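PDB 4G68: ABC transporter from Caldanaerobius, which probably binds xylan-derived sugars outside the cell as the solute-binding component of an ABC transporter, delivering them for uptake. Local coordinates for residues Q345-D350 / P358-D363; P133-N138 / G317-A322; A284-P289 / K369-E374. All coordinates share one frame; numbering follows the deposited sequence.

Interaction 1: residues Q345-D350 / P358-D363; sequences QLSDMD and PAWKYD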
ATOM      1  N   GLN C 345      -4.169  15.406 -10.129  1.00 26.12           N
ATOM      2  CA  GLN C 345      -3.199  14.949 -11.139  1.00 24.06           C
ATOM      3  C   GLN C 345      -2.513  13.623 -10.817  1.00 23.27           C
ATOM      4  O   GLN C 345      -2.290  12.822 -11.732  1.00 23.59           O
ATOM      5  CB  GLN C 345      -2.149  16.025 -11.457  1.00 26.79           C
ATOM      6  CG  GLN C 345      -2.744  17.334 -12.012  1.00 27.61           C
ATOM      7  CD  GLN C 345      -3.538  17.133 -13.293  1.00 31.04           C
ATOM      8  OE1 GLN C 345      -3.025  16.652 -14.300  1.00 35.45           O
ATOM      9  NE2 GLN C 345      -4.803  17.486 -13.250  1.00 37.89           N
ATOM     10  N   LEU C 346      -2.104  13.448  -9.557  1.00 21.52           N
ATOM     11  CA  LEU C 346      -1.511  12.197  -9.091  1.00 23.09           C
ATOM     12  C   LEU C 346      -2.502  11.052  -9.225  1.00 22.57           C
ATOM     13  O   LEU C 346      -2.098   9.966  -9.662  1.00 23.15           O
ATOM     14  CB  LEU C 346      -1.040  12.312  -7.630  1.00 24.37           C
ATOM     15  CG  LEU C 346       0.235  13.155  -7.339  1.00 22.98           C
ATOM     16  CD1 LEU C 346       0.542  13.110  -5.844  1.00 22.10           C
ATOM     17  CD2 LEU C 346       1.424  12.595  -8.084  1.00 23.92           C
ATOM     18  N   SER C 347      -3.777  11.306  -8.850  1.00 20.33           N
ATOM     19  CA  SER C 347      -4.841  10.283  -8.944  1.00 22.15           C
ATOM     20  C   SER C 347      -5.004   9.797 -10.413  1.00 22.04           C
ATOM     21  O   SER C 347      -5.076   8.582 -10.679  1.00 23.61           O
ATOM     22  CB  SER C 347      -6.158  10.853  -8.419  1.00 23.81           C
ATOM     23  OG  SER C 347      -7.235   9.879  -8.504  1.00 22.57           O
ATOM     24  N   ASP C 348      -5.099  10.743 -11.365  1.00 20.83           N
ATOM     25  CA  ASP C 348      -5.224  10.374 -12.802  1.00 19.60           C
ATOM     26  C   ASP C 348      -3.942   9.681 -13.334  1.00 22.40           C
ATOM     27  O   ASP C 348      -4.010   8.713 -14.111  1.00 22.47           O
ATOM     28  CB  ASP C 348      -5.411  11.624 -13.647  1.00 20.60           C
ATOM     29  CG  ASP C 348      -6.782  12.230 -13.544  1.00 22.56           C
ATOM     30  OD1 ASP C 348      -7.636  11.748 -12.761  1.00 19.97           O
ATOM     31  OD2 ASP C 348      -6.999  13.214 -14.338  1.00 22.73           O
ATOM     32  N   MET C 349      -2.777  10.178 -12.915  1.00 22.17           N
ATOM     33  CA  MET C 349      -1.504   9.559 -13.270  1.00 23.58           C
ATOM     34  C   MET C 349      -1.539   8.087 -12.798  1.00 22.95           C
ATOM     35  O   MET C 349      -1.268   7.196 -13.581  1.00 25.42           O
ATOM     36  CB  MET C 349      -0.336  10.294 -12.576  1.00 23.11           C
ATOM     37  CG  MET C 349       1.032   9.652 -12.818  1.00 25.42           C
ATOM     38  SD  MET C 349       2.350  10.194 -11.716  1.00 18.99           S
ATOM     39  CE  MET C 349       2.038   9.223 -10.231  1.00 24.82           C
ATOM     40  N   ASP C 350      -1.894   7.868 -11.524  1.00 21.89           N
ATOM     41  CA  ASP C 350      -1.900   6.526 -10.858  1.00 21.98           C
ATOM     42  C   ASP C 350      -2.734   5.554 -11.671  1.00 24.56           C
ATOM     43  O   ASP C 350      -2.305   4.426 -11.986  1.00 25.13           O
ATOM     44  CB  ASP C 350      -2.564   6.627  -9.459  1.00 22.91           C
ATOM     45  CG  ASP C 350      -1.609   6.994  -8.347  1.00 26.13           C
ATOM     46  OD1 ASP C 350      -0.369   7.043  -8.591  1.00 24.88           O
ATOM     47  OD2 ASP C 350      -2.122   7.235  -7.193  1.00 24.36           O
ATOM     48  N   PRO C 358      -7.156   5.246  -8.286  1.00 22.53           N
ATOM     49  CA  PRO C 358      -7.508   6.669  -8.186  1.00 19.85           C
ATOM     50  C   PRO C 358      -8.520   6.937  -7.084  1.00 21.06           C
ATOM     51  O   PRO C 358      -9.482   6.139  -6.887  1.00 21.82           O
ATOM     52  CB  PRO C 358      -8.137   6.975  -9.566  1.00 21.67           C
ATOM     53  CG  PRO C 358      -8.643   5.650 -10.093  1.00 20.66           C
ATOM     54  CD  PRO C 358      -7.569   4.675  -9.603  1.00 22.53           C
ATOM     55  N   ALA C 359      -8.324   8.028  -6.343  1.00 21.01           N
ATOM     56  CA  ALA C 359      -9.355   8.481  -5.390  1.00 20.68           C
ATOM     57  C   ALA C 359     -10.286   9.495  -6.003  1.00 22.57           C
ATOM     58  O   ALA C 359     -11.433   9.676  -5.513  1.00 22.39           O
ATOM     59  CB  ALA C 359      -8.769   9.063  -4.098  1.00 20.81           C
ATOM     60  N   TRP C 360      -9.805  10.171  -7.046  1.00 21.03           N
ATOM     61  CA  TRP C 360     -10.613  11.198  -7.707  1.00 23.35           C
ATOM     62  C   TRP C 360     -11.358  10.547  -8.823  1.00 25.44           C
ATOM     63  O   TRP C 360     -10.918   9.498  -9.321  1.00 23.80           O
ATOM     64  CB  TRP C 360      -9.737  12.274  -8.301  1.00 24.87           C
ATOM     65  CG  TRP C 360      -9.115  13.153  -7.247  1.00 25.53           C
ATOM     66  CD1 TRP C 360      -8.224  12.768  -6.228  1.00 22.08           C
ATOM     67  CD2 TRP C 360      -9.376  14.579  -7.023  1.00 25.09           C
ATOM     68  NE1 TRP C 360      -7.883  13.852  -5.442  1.00 22.65           N
ATOM     69  CE2 TRP C 360      -8.572  14.965  -5.844  1.00 23.99           C
ATOM     70  CE3 TRP C 360     -10.203  15.553  -7.637  1.00 23.68           C
ATOM     71  CZ2 TRP C 360      -8.556  16.274  -5.364  1.00 23.95           C
ATOM     72  CZ3 TRP C 360     -10.174  16.857  -7.127  1.00 22.27           C
ATOM     73  CH2 TRP C 360      -9.365  17.212  -6.023  1.00 20.66           C
ATOM     74  N   LYS C 361     -12.478  11.135  -9.216  1.00 22.96           N
ATOM     75  CA  LYS C 361     -13.284  10.562 -10.318  1.00 26.54           C
ATOM     76  C   LYS C 361     -12.418  10.713 -11.551  1.00 29.02           C
ATOM     77  O   LYS C 361     -11.502  11.531 -11.559  1.00 30.12           O
ATOM     78  CB  LYS C 361     -14.642  11.279 -10.495  1.00 28.24           C
ATOM     79  CG  LYS C 361     -15.529  11.204  -9.265  1.00 26.53           C
ATOM     80  CD  LYS C 361     -16.670  12.200  -9.337  1.00 26.42           C
ATOM     81  CE  LYS C 361     -17.761  11.771  -8.363  1.00 27.97           C
ATOM     82  NZ  LYS C 361     -19.001  12.602  -8.436  1.00 26.73           N
ATOM     83  N   TYR C 362     -12.680   9.896 -12.561  1.00 25.89           N
ATOM     84  CA  TYR C 362     -11.753   9.739 -13.649  1.00 29.66           C
ATOM     85  C   TYR C 362     -12.492   9.637 -14.990  1.00 31.27           C
ATOM     86  O   TYR C 362     -12.000   9.011 -15.925  1.00 35.14           O
ATOM     87  CB  TYR C 362     -10.845   8.518 -13.378  1.00 26.91           C
ATOM     88  CG  TYR C 362     -11.606   7.287 -12.954  1.00 25.62           C
ATOM     89  CD1 TYR C 362     -12.174   6.428 -13.913  1.00 25.54           C
ATOM     90  CD2 TYR C 362     -11.718   6.943 -11.613  1.00 26.18           C
ATOM     91  CE1 TYR C 362     -12.840   5.287 -13.536  1.00 24.24           C
ATOM     92  CE2 TYR C 362     -12.396   5.790 -11.223  1.00 25.87           C
ATOM     93  CZ  TYR C 362     -12.951   4.961 -12.198  1.00 25.09           C
ATOM     94  OH  TYR C 362     -13.642   3.811 -11.841  1.00 22.86           O
ATOM     95  N   ASP C 363     -13.675  10.263 -15.052  1.00 35.49           N
ATOM     96  CA  ASP C 363     -14.457  10.420 -16.310  1.00 36.30           C
ATOM     97  C   ASP C 363     -13.690  11.183 -17.391  1.00 36.91           C
ATOM     98  O   ASP C 363     -13.844  10.891 -18.583  1.00 34.81           O
ATOM     99  CB  ASP C 363     -15.773  11.161 -16.036  1.00 40.56           C
ATOM    100  CG  ASP C 363     -16.599  10.500 -14.952  1.00 39.54           C
ATOM    101  OD1 ASP C 363     -17.125   9.387 -15.177  1.00 41.44           O
ATOM    102  OD2 ASP C 363     -16.729  11.107 -13.867  1.00 43.70           O
TER
HETATM  103  O   HOH W   1      -8.289   9.895 -10.687  1.00 25.55           O
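S347 of helix 332-353 meets the loop 358-363 where that loop starts. P358 comes first. Its CB lies 3.2 Å from S347 OG, and the ring carbon also sits near S347 O. The CA atoms of S347 and P358 are 4.6 Å apart, so helix and loop touch almost backbone to backbone. A359 follows and brings its backbone N to 3.0 Å from S347 OG. W360 makes the defined bond: its N donates to S347 OG at 3.0 Å, with an N-H...O angle of 163°. S347 OG stands opposite the backbone N (chi1 180°), which carries the hydroxyl outward to these amides. The indole of W360 lies beside the same serine, with CD1 3.6 Å from S347 CB. The adjoining NE1 donates to P149 O. The carbonyl of W360 is reached through water 1, which donates to W360 O at 3.0 Å and to D348 OD1 at 2.9 Å. D348 also forms a salt bridge with K344. K361 adds little to the contact, and its NZ bonds to D129 O. Helix 332-353 is thereby held against the chain leaving the short strand 357-358. Helix 52-66 packs on L346 and M349 of the same helix, while I148 of strand 144-160 touches the W360 ring.

Interaction 2: residues P133-N138 / G317-A322; sequences PGSFDN and GGTVGA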
ATOM      1  N   PRO C 133     -16.898   8.380  -3.600  1.00 27.88           N
ATOM      2  CA  PRO C 133     -17.587   8.461  -2.301  1.00 28.30           C
ATOM      3  C   PRO C 133     -16.725   7.853  -1.214  1.00 25.94           C
ATOM      4  O   PRO C 133     -15.986   6.895  -1.493  1.00 22.68           O
ATOM      5  CB  PRO C 133     -18.868   7.618  -2.510  1.00 27.08           C
ATOM      6  CG  PRO C 133     -19.029   7.473  -3.973  1.00 30.49           C
ATOM      7  CD  PRO C 133     -17.627   7.499  -4.549  1.00 29.89           C
ATOM      8  N   GLY C 134     -16.791   8.420  -0.006  1.00 26.61           N
ATOM      9  CA  GLY C 134     -16.012   7.903   1.122  1.00 27.56           C
ATOM     10  C   GLY C 134     -14.509   8.220   1.115  1.00 28.71           C
ATOM     11  O   GLY C 134     -13.770   7.743   1.999  1.00 29.93           O
ATOM     12  N   SER C 135     -14.042   9.014   0.136  1.00 27.27           N
ATOM     13  CA  SER C 135     -12.605   9.309   0.022  1.00 25.20           C
ATOM     14  C   SER C 135     -11.973   9.998   1.254  1.00 25.90           C
ATOM     15  O   SER C 135     -10.766   9.797   1.560  1.00 22.35           O
ATOM     16  CB  SER C 135     -12.301  10.155  -1.243  1.00 25.84           C
ATOM     17  OG  SER C 135     -12.334   9.359  -2.425  1.00 26.39           O
ATOM     18  N   PHE C 136     -12.778  10.807   1.955  1.00 26.86           N
ATOM     19  CA  PHE C 136     -12.280  11.671   3.049  1.00 27.29           C
ATOM     20  C   PHE C 136     -12.302  11.013   4.441  1.00 29.35           C
ATOM     21  O   PHE C 136     -11.771  11.566   5.418  1.00 28.12           O
ATOM     22  CB  PHE C 136     -13.030  13.032   3.062  1.00 26.99           C
ATOM     23  CG  PHE C 136     -12.663  13.928   1.890  1.00 27.27           C
ATOM     24  CD1 PHE C 136     -11.552  14.772   1.950  1.00 24.09           C
ATOM     25  CD2 PHE C 136     -13.423  13.922   0.707  1.00 28.29           C
ATOM     26  CE1 PHE C 136     -11.187  15.589   0.850  1.00 24.28           C
ATOM     27  CE2 PHE C 136     -13.070  14.737  -0.385  1.00 26.10           C
ATOM     28  CZ  PHE C 136     -11.943  15.569  -0.315  1.00 23.26           C
ATOM     29  N   ASP C 137     -12.922   9.845   4.551  1.00 29.80           N
ATOM     30  CA  ASP C 137     -13.001   9.152   5.866  1.00 33.78           C
ATOM     31  C   ASP C 137     -11.642   9.027   6.594  1.00 34.07           C
ATOM     32  O   ASP C 137     -11.543   9.347   7.784  1.00 31.08           O
ATOM     33  CB  ASP C 137     -13.629   7.759   5.721  1.00 33.65           C
ATOM     34  CG  ASP C 137     -15.025   7.810   5.097  1.00 38.25           C
ATOM     35  OD1 ASP C 137     -15.540   8.927   4.875  1.00 36.24           O
ATOM     36  OD2 ASP C 137     -15.604   6.727   4.839  1.00 38.96           O
ATOM     37  N   ASN C 138     -10.606   8.549   5.894  1.00 30.87           N
ATOM     38  CA  ASN C 138      -9.323   8.336   6.560  1.00 28.98           C
ATOM     39  C   ASN C 138      -8.550   9.606   6.938  1.00 27.14           C
ATOM     40  O   ASN C 138      -7.832   9.584   7.929  1.00 27.75           O
ATOM     41  CB  ASN C 138      -8.449   7.370   5.773  1.00 28.78           C
ATOM     42  CG  ASN C 138      -8.848   5.938   6.004  1.00 29.37           C
ATOM     43  OD1 ASN C 138      -9.099   5.562   7.120  1.00 23.02           O
ATOM     44  ND2 ASN C 138      -8.898   5.132   4.939  1.00 30.85           N
ATOM     45  N   GLY C 317      -6.247  -2.781   2.336  1.00 24.22           N
ATOM     46  CA  GLY C 317      -5.979  -1.570   1.535  1.00 21.35           C
ATOM     47  C   GLY C 317      -7.031  -0.501   1.992  1.00 24.45           C
ATOM     48  O   GLY C 317      -7.428  -0.451   3.171  1.00 22.12           O
ATOM     49  N   GLY C 318      -7.526   0.362   1.090  1.00 24.12           N
ATOM     50  CA  GLY C 318      -8.435   1.473   1.527  1.00 23.55           C
ATOM     51  C   GLY C 318      -7.912   2.782   0.940  1.00 23.32           C
ATOM     52  O   GLY C 318      -6.862   2.774   0.283  1.00 26.79           O
ATOM     53  N   THR C 319      -8.629   3.885   1.165  1.00 24.56           N
ATOM     54  CA  THR C 319      -8.212   5.192   0.627  1.00 22.87           C
ATOM     55  C   THR C 319      -7.238   5.828   1.619  1.00 24.45           C
ATOM     56  O   THR C 319      -7.623   6.448   2.599  1.00 23.71           O
ATOM     57  CB  THR C 319      -9.392   6.122   0.333  1.00 22.53           C
ATOM     58  OG1 THR C 319     -10.290   5.465  -0.559  1.00 19.62           O
ATOM     59  CG2 THR C 319      -8.888   7.476  -0.278  1.00 21.00           C
ATOM     60  N   VAL C 320      -5.951   5.696   1.337  1.00 23.74           N
ATOM     61  CA  VAL C 320      -4.985   6.048   2.347  1.00 22.96           C
ATOM     62  C   VAL C 320      -3.932   6.979   1.804  1.00 23.65           C
ATOM     63  O   VAL C 320      -3.229   7.588   2.607  1.00 24.12           O
ATOM     64  CB  VAL C 320      -4.263   4.793   2.918  1.00 20.36           C
ATOM     65  CG1 VAL C 320      -5.201   3.963   3.832  1.00 19.41           C
ATOM     66  CG2 VAL C 320      -3.748   3.930   1.761  1.00 21.55           C
ATOM     67  N   GLY C 321      -3.776   7.067   0.466  1.00 22.94           N
ATOM     68  CA  GLY C 321      -2.766   7.986  -0.083  1.00 21.01           C
ATOM     69  C   GLY C 321      -3.369   9.394  -0.023  1.00 20.57           C
ATOM     70  O   GLY C 321      -4.465   9.608  -0.486  1.00 19.11           O
ATOM     71  N   ALA C 322      -2.685  10.333   0.626  1.00 21.99           N
ATOM     72  CA  ALA C 322      -3.194  11.722   0.724  1.00 22.65           C
ATOM     73  C   ALA C 322      -2.026  12.726   0.683  1.00 22.66           C
ATOM     74  O   ALA C 322      -0.856  12.336   0.867  1.00 21.38           O
ATOM     75  CB  ALA C 322      -4.055  11.941   1.960  1.00 21.41           C
TER
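N138 and T319 join a surface loop to a bent strand of the mixed sheet in this solute-binding protein of the periplasmic-binding-protein clan. The loop holds a type I beta turn from G134 to D137, closed by a weak bond from D137 N to G134 O. The strand turns a corner at T319. Just beyond, V320 and G321 both face D151 and form a classic beta bulge.

The polar part of the contact is one hydrogen bond. N138 ND2 donates to T319 O at 3.0 Å, and the N-H...O angle is 158°. The acceptor lies close to the plane of the N138 amide. Seen from T319, however, the donor sits above the carbonyl plane, 53° out of it. N138 CB is also 3.4 Å from T319 O, so the side chain lies against this oxygen as well as bonding to it.

The rest is van der Waals packing. T319 CG2 stands opposite its backbone N and rests against the loop backbone, 3.5 Å from S135 O. Its distance to S135 CB is longer, at 4.4 Å. S135 itself is tied elsewhere: its OG bonds to L132 O and weakly to A359 O. T319 also touches Q152 of strand 144-160.

Glycine matters on both sides. G134 has a positive phi, which suits a residue without a side chain. At G318 a CB would press on the carbonyl O of G317 and come close to N138.

The amide of N138 has a second neighbour on the strand: V320 CG1 lies 4.0 Å from N138 ND2.

Interaction 3: residues A284-P289 / K369-E374; sequences AFVSDP and KVDPLE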
ATOM      1  N   ALA C 284       5.412  -1.388 -11.686  1.00 24.49           N
ATOM      2  CA  ALA C 284       6.760  -2.027 -11.903  1.00 24.68           C
ATOM      3  C   ALA C 284       6.690  -3.175 -12.901  1.00 22.10           C
ATOM      4  O   ALA C 284       7.723  -3.587 -13.447  1.00 25.24           O
ATOM      5  CB  ALA C 284       7.361  -2.519 -10.587  1.00 23.76           C
ATOM      6  N   PHE C 285       5.490  -3.716 -13.113  1.00 22.17           N
ATOM      7  CA  PHE C 285       5.350  -4.917 -13.980  1.00 21.75           C
ATOM      8  C   PHE C 285       4.866  -4.530 -15.384  1.00 25.25           C
ATOM      9  O   PHE C 285       5.227  -5.178 -16.389  1.00 26.85           O
ATOM     10  CB  PHE C 285       4.450  -6.039 -13.354  1.00 21.85           C
ATOM     11  CG  PHE C 285       4.684  -6.265 -11.868  1.00 19.26           C
ATOM     12  CD1 PHE C 285       5.943  -6.112 -11.315  1.00 17.59           C
ATOM     13  CD2 PHE C 285       3.630  -6.698 -11.033  1.00 20.67           C
ATOM     14  CE1 PHE C 285       6.153  -6.340  -9.967  1.00 22.81           C
ATOM     15  CE2 PHE C 285       3.833  -6.933  -9.698  1.00 22.25           C
ATOM     16  CZ  PHE C 285       5.106  -6.772  -9.155  1.00 21.55           C
ATOM     17  N   VAL C 286       4.065  -3.462 -15.446  1.00 27.33           N
ATOM     18  CA  VAL C 286       3.382  -3.103 -16.678  1.00 27.07           C
ATOM     19  C   VAL C 286       3.698  -1.684 -17.173  1.00 29.77           C
ATOM     20  O   VAL C 286       3.301  -1.299 -18.286  1.00 27.93           O
ATOM     21  CB  VAL C 286       1.865  -3.347 -16.528  1.00 31.62           C
ATOM     22  CG1 VAL C 286       1.620  -4.805 -16.139  1.00 29.83           C
ATOM     23  CG2 VAL C 286       1.219  -2.419 -15.485  1.00 29.53           C
ATOM     24  N   SER C 287       4.416  -0.910 -16.368  1.00 26.65           N
ATOM     25  CA  SER C 287       4.771   0.429 -16.821  1.00 30.52           C
ATOM     26  C   SER C 287       6.265   0.682 -16.910  1.00 29.86           C
ATOM     27  O   SER C 287       6.683   1.473 -17.717  1.00 28.20           O
ATOM     28  CB  SER C 287       4.125   1.483 -15.920  1.00 29.78           C
ATOM     29  OG  SER C 287       2.717   1.371 -15.971  1.00 31.39           O
ATOM     30  N   ASP C 288       7.031   0.055 -16.023  1.00 27.43           N
ATOM     31  CA  ASP C 288       8.497   0.190 -16.001  1.00 31.41           C
ATOM     32  C   ASP C 288       9.037  -0.305 -17.338  1.00 32.98           C
ATOM     33  O   ASP C 288       8.746  -1.437 -17.735  1.00 33.04           O
ATOM     34  CB  ASP C 288       9.051  -0.667 -14.860  1.00 30.99           C
ATOM     35  CG  ASP C 288      10.518  -0.432 -14.596  1.00 32.08           C
ATOM     36  OD1 ASP C 288      11.273  -0.100 -15.542  1.00 35.44           O
ATOM     37  OD2 ASP C 288      10.908  -0.590 -13.433  1.00 32.86           O
ATOM     38  N   PRO C 289       9.826   0.534 -18.041  1.00 34.84           N
ATOM     39  CA  PRO C 289      10.298   0.139 -19.352  1.00 34.25           C
ATOM     40  C   PRO C 289      11.180  -1.108 -19.344  1.00 32.37           C
ATOM     41  O   PRO C 289      11.319  -1.724 -20.396  1.00 33.66           O
ATOM     42  CB  PRO C 289      11.095   1.372 -19.821  1.00 34.90           C
ATOM     43  CG  PRO C 289      10.617   2.507 -18.978  1.00 34.46           C
ATOM     44  CD  PRO C 289      10.360   1.855 -17.654  1.00 35.56           C
ATOM     45  N   LYS C 369      -6.578   4.000 -22.717  1.00 32.07           N
ATOM     46  CA  LYS C 369      -5.197   4.298 -22.350  1.00 35.77           C
ATOM     47  C   LYS C 369      -4.776   3.609 -21.031  1.00 34.28           C
ATOM     48  O   LYS C 369      -3.592   3.493 -20.719  1.00 36.88           O
ATOM     49  CB  LYS C 369      -5.025   5.798 -22.191  1.00 34.74           C
ATOM     50  CG  LYS C 369      -3.617   6.308 -22.431  1.00 41.59           C
ATOM     51  CD  LYS C 369      -3.671   7.802 -22.750  1.00 45.01           C
ATOM     52  CE  LYS C 369      -2.325   8.489 -22.610  1.00 42.07           C
ATOM     53  NZ  LYS C 369      -1.854   8.433 -21.206  1.00 38.17           N
ATOM     54  N   VAL C 370      -5.740   3.146 -20.268  1.00 31.47           N
ATOM     55  CA  VAL C 370      -5.403   2.571 -18.976  1.00 32.85           C
ATOM     56  C   VAL C 370      -4.993   1.101 -19.102  1.00 29.33           C
ATOM     57  O   VAL C 370      -5.510   0.399 -19.973  1.00 26.05           O
ATOM     58  CB  VAL C 370      -6.519   2.808 -17.949  1.00 32.18           C
ATOM     59  CG1 VAL C 370      -7.008   4.241 -18.027  1.00 31.67           C
ATOM     60  CG2 VAL C 370      -7.667   1.868 -18.130  1.00 34.98           C
ATOM     61  N   ASP C 371      -4.046   0.661 -18.266  1.00 28.95           N
ATOM     62  CA  ASP C 371      -3.469  -0.657 -18.468  1.00 30.20           C
ATOM     63  C   ASP C 371      -4.476  -1.711 -18.037  1.00 29.53           C
ATOM     64  O   ASP C 371      -5.148  -1.510 -17.035  1.00 27.53           O
ATOM     65  CB  ASP C 371      -2.134  -0.812 -17.730  1.00 32.69           C
ATOM     66  CG  ASP C 371      -1.398  -2.093 -18.109  1.00 35.03           C
ATOM     67  OD1 ASP C 371      -0.469  -2.053 -18.952  1.00 35.32           O
ATOM     68  OD2 ASP C 371      -1.767  -3.150 -17.565  1.00 33.49           O
ATOM     69  N   PRO C 372      -4.571  -2.824 -18.792  1.00 28.93           N
ATOM     70  CA  PRO C 372      -5.519  -3.865 -18.442  1.00 30.05           C
ATOM     71  C   PRO C 372      -5.372  -4.380 -17.027  1.00 26.04           C
ATOM     72  O   PRO C 372      -6.377  -4.706 -16.412  1.00 24.40           O
ATOM     73  CB  PRO C 372      -5.235  -4.977 -19.456  1.00 33.46           C
ATOM     74  CG  PRO C 372      -4.770  -4.243 -20.669  1.00 32.69           C
ATOM     75  CD  PRO C 372      -4.010  -3.037 -20.149  1.00 31.72           C
ATOM     76  N   LEU C 373      -4.139  -4.426 -16.515  1.00 27.15           N
ATOM     77  CA  LEU C 373      -3.849  -4.885 -15.170  1.00 20.27           C
ATOM     78  C   LEU C 373      -4.461  -3.956 -14.103  1.00 21.38           C
ATOM     79  O   LEU C 373      -5.023  -4.422 -13.095  1.00 21.08           O
ATOM     80  CB  LEU C 373      -2.328  -5.044 -14.958  1.00 21.67           C
ATOM     81  CG  LEU C 373      -1.852  -5.688 -13.651  1.00 22.94           C
ATOM     82  CD1 LEU C 373      -2.338  -7.135 -13.551  1.00 21.84           C
ATOM     83  CD2 LEU C 373      -0.304  -5.649 -13.515  1.00 23.42           C
ATOM     84  N   GLU C 374      -4.418  -2.658 -14.356  1.00 21.15           N
ATOM     85  CA  GLU C 374      -5.132  -1.693 -13.515  1.00 21.94           C
ATOM     86  C   GLU C 374      -6.648  -1.946 -13.415  1.00 20.31           C
ATOM     87  O   GLU C 374      -7.244  -1.871 -12.327  1.00 22.18           O
ATOM     88  CB  GLU C 374      -4.888  -0.275 -14.050  1.00 18.85           C
ATOM     89  CG  GLU C 374      -5.563   0.857 -13.257  1.00 20.57           C
ATOM     90  CD  GLU C 374      -4.908   1.206 -11.895  1.00 23.81           C
ATOM     91  OE1 GLU C 374      -4.046   0.454 -11.366  1.00 24.30           O
ATOM     92  OE2 GLU C 374      -5.332   2.230 -11.313  1.00 22.18           O
TER
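V286, D371 and L373 are brought together by their first torsions. V286 has CG1 opposite its carbonyl carbon, and this methyl points to L373. D371 and L373 both extend their CG opposite the backbone N (chi1 -170° and -172°). Each then points from the start of helix 372-382 toward V286, D371 with its carboxylate and L373 with CD2. V286 CG1 and L373 CD2 are 3.4 Å apart, tighter than a usual methyl contact. L373 CB is also near, 4.1 Å from V286 CG1. The carboxylate of D371 offers its flat face to V286. V286 CG2 lies over that face, 3.7 Å from D371 CG, and V286 CB is 3.6 Å from D371 OD1. No hydrogen bond crosses between the segments. The polar work of D371 is local: its OD2 accepts from L373 N at 2.9 Å, with an N-H...O angle of 157°. Were D371 replaced by alanine, L373 N would probably lose its capping acceptor and one side of V286 would lose its cover. L373 is also buried against I297 and A299 of strand 297-300, and D371 touches K294. The neighbouring F285 meets F267, Y158 and Y275 edge to face. The contact thus packs the end of helix 283-286 onto the start of helix 372-382, where D371 is a typical N-cap residue with its side chain bonded to the amide two residues on.

How the interactions relate
From the N terminus, residues 133-138 open the first loop. Residues 284-289 then open interaction 3. Strand 317-325 returns to close interaction 2, so these two loops cross. Their nearest atoms stay about 12 Å apart. Helix 332-353 follows that strand and opens interaction 1, which residues 358-363 soon close. Interaction 1 therefore comes in series after interaction 2 and is nested within interaction 3, which closes last at 369-374. Interaction 1 touches both others. A359 CB packs on T319 CG2 of interaction 2, and P358 CD meets E374 OE2 of interaction 3. Interaction 1 ties helix 332-353 to the chain after strand 357-358, interaction 2 loop 133-138 to strand 317-325, and interaction 3 helices 283-286 and 372-382.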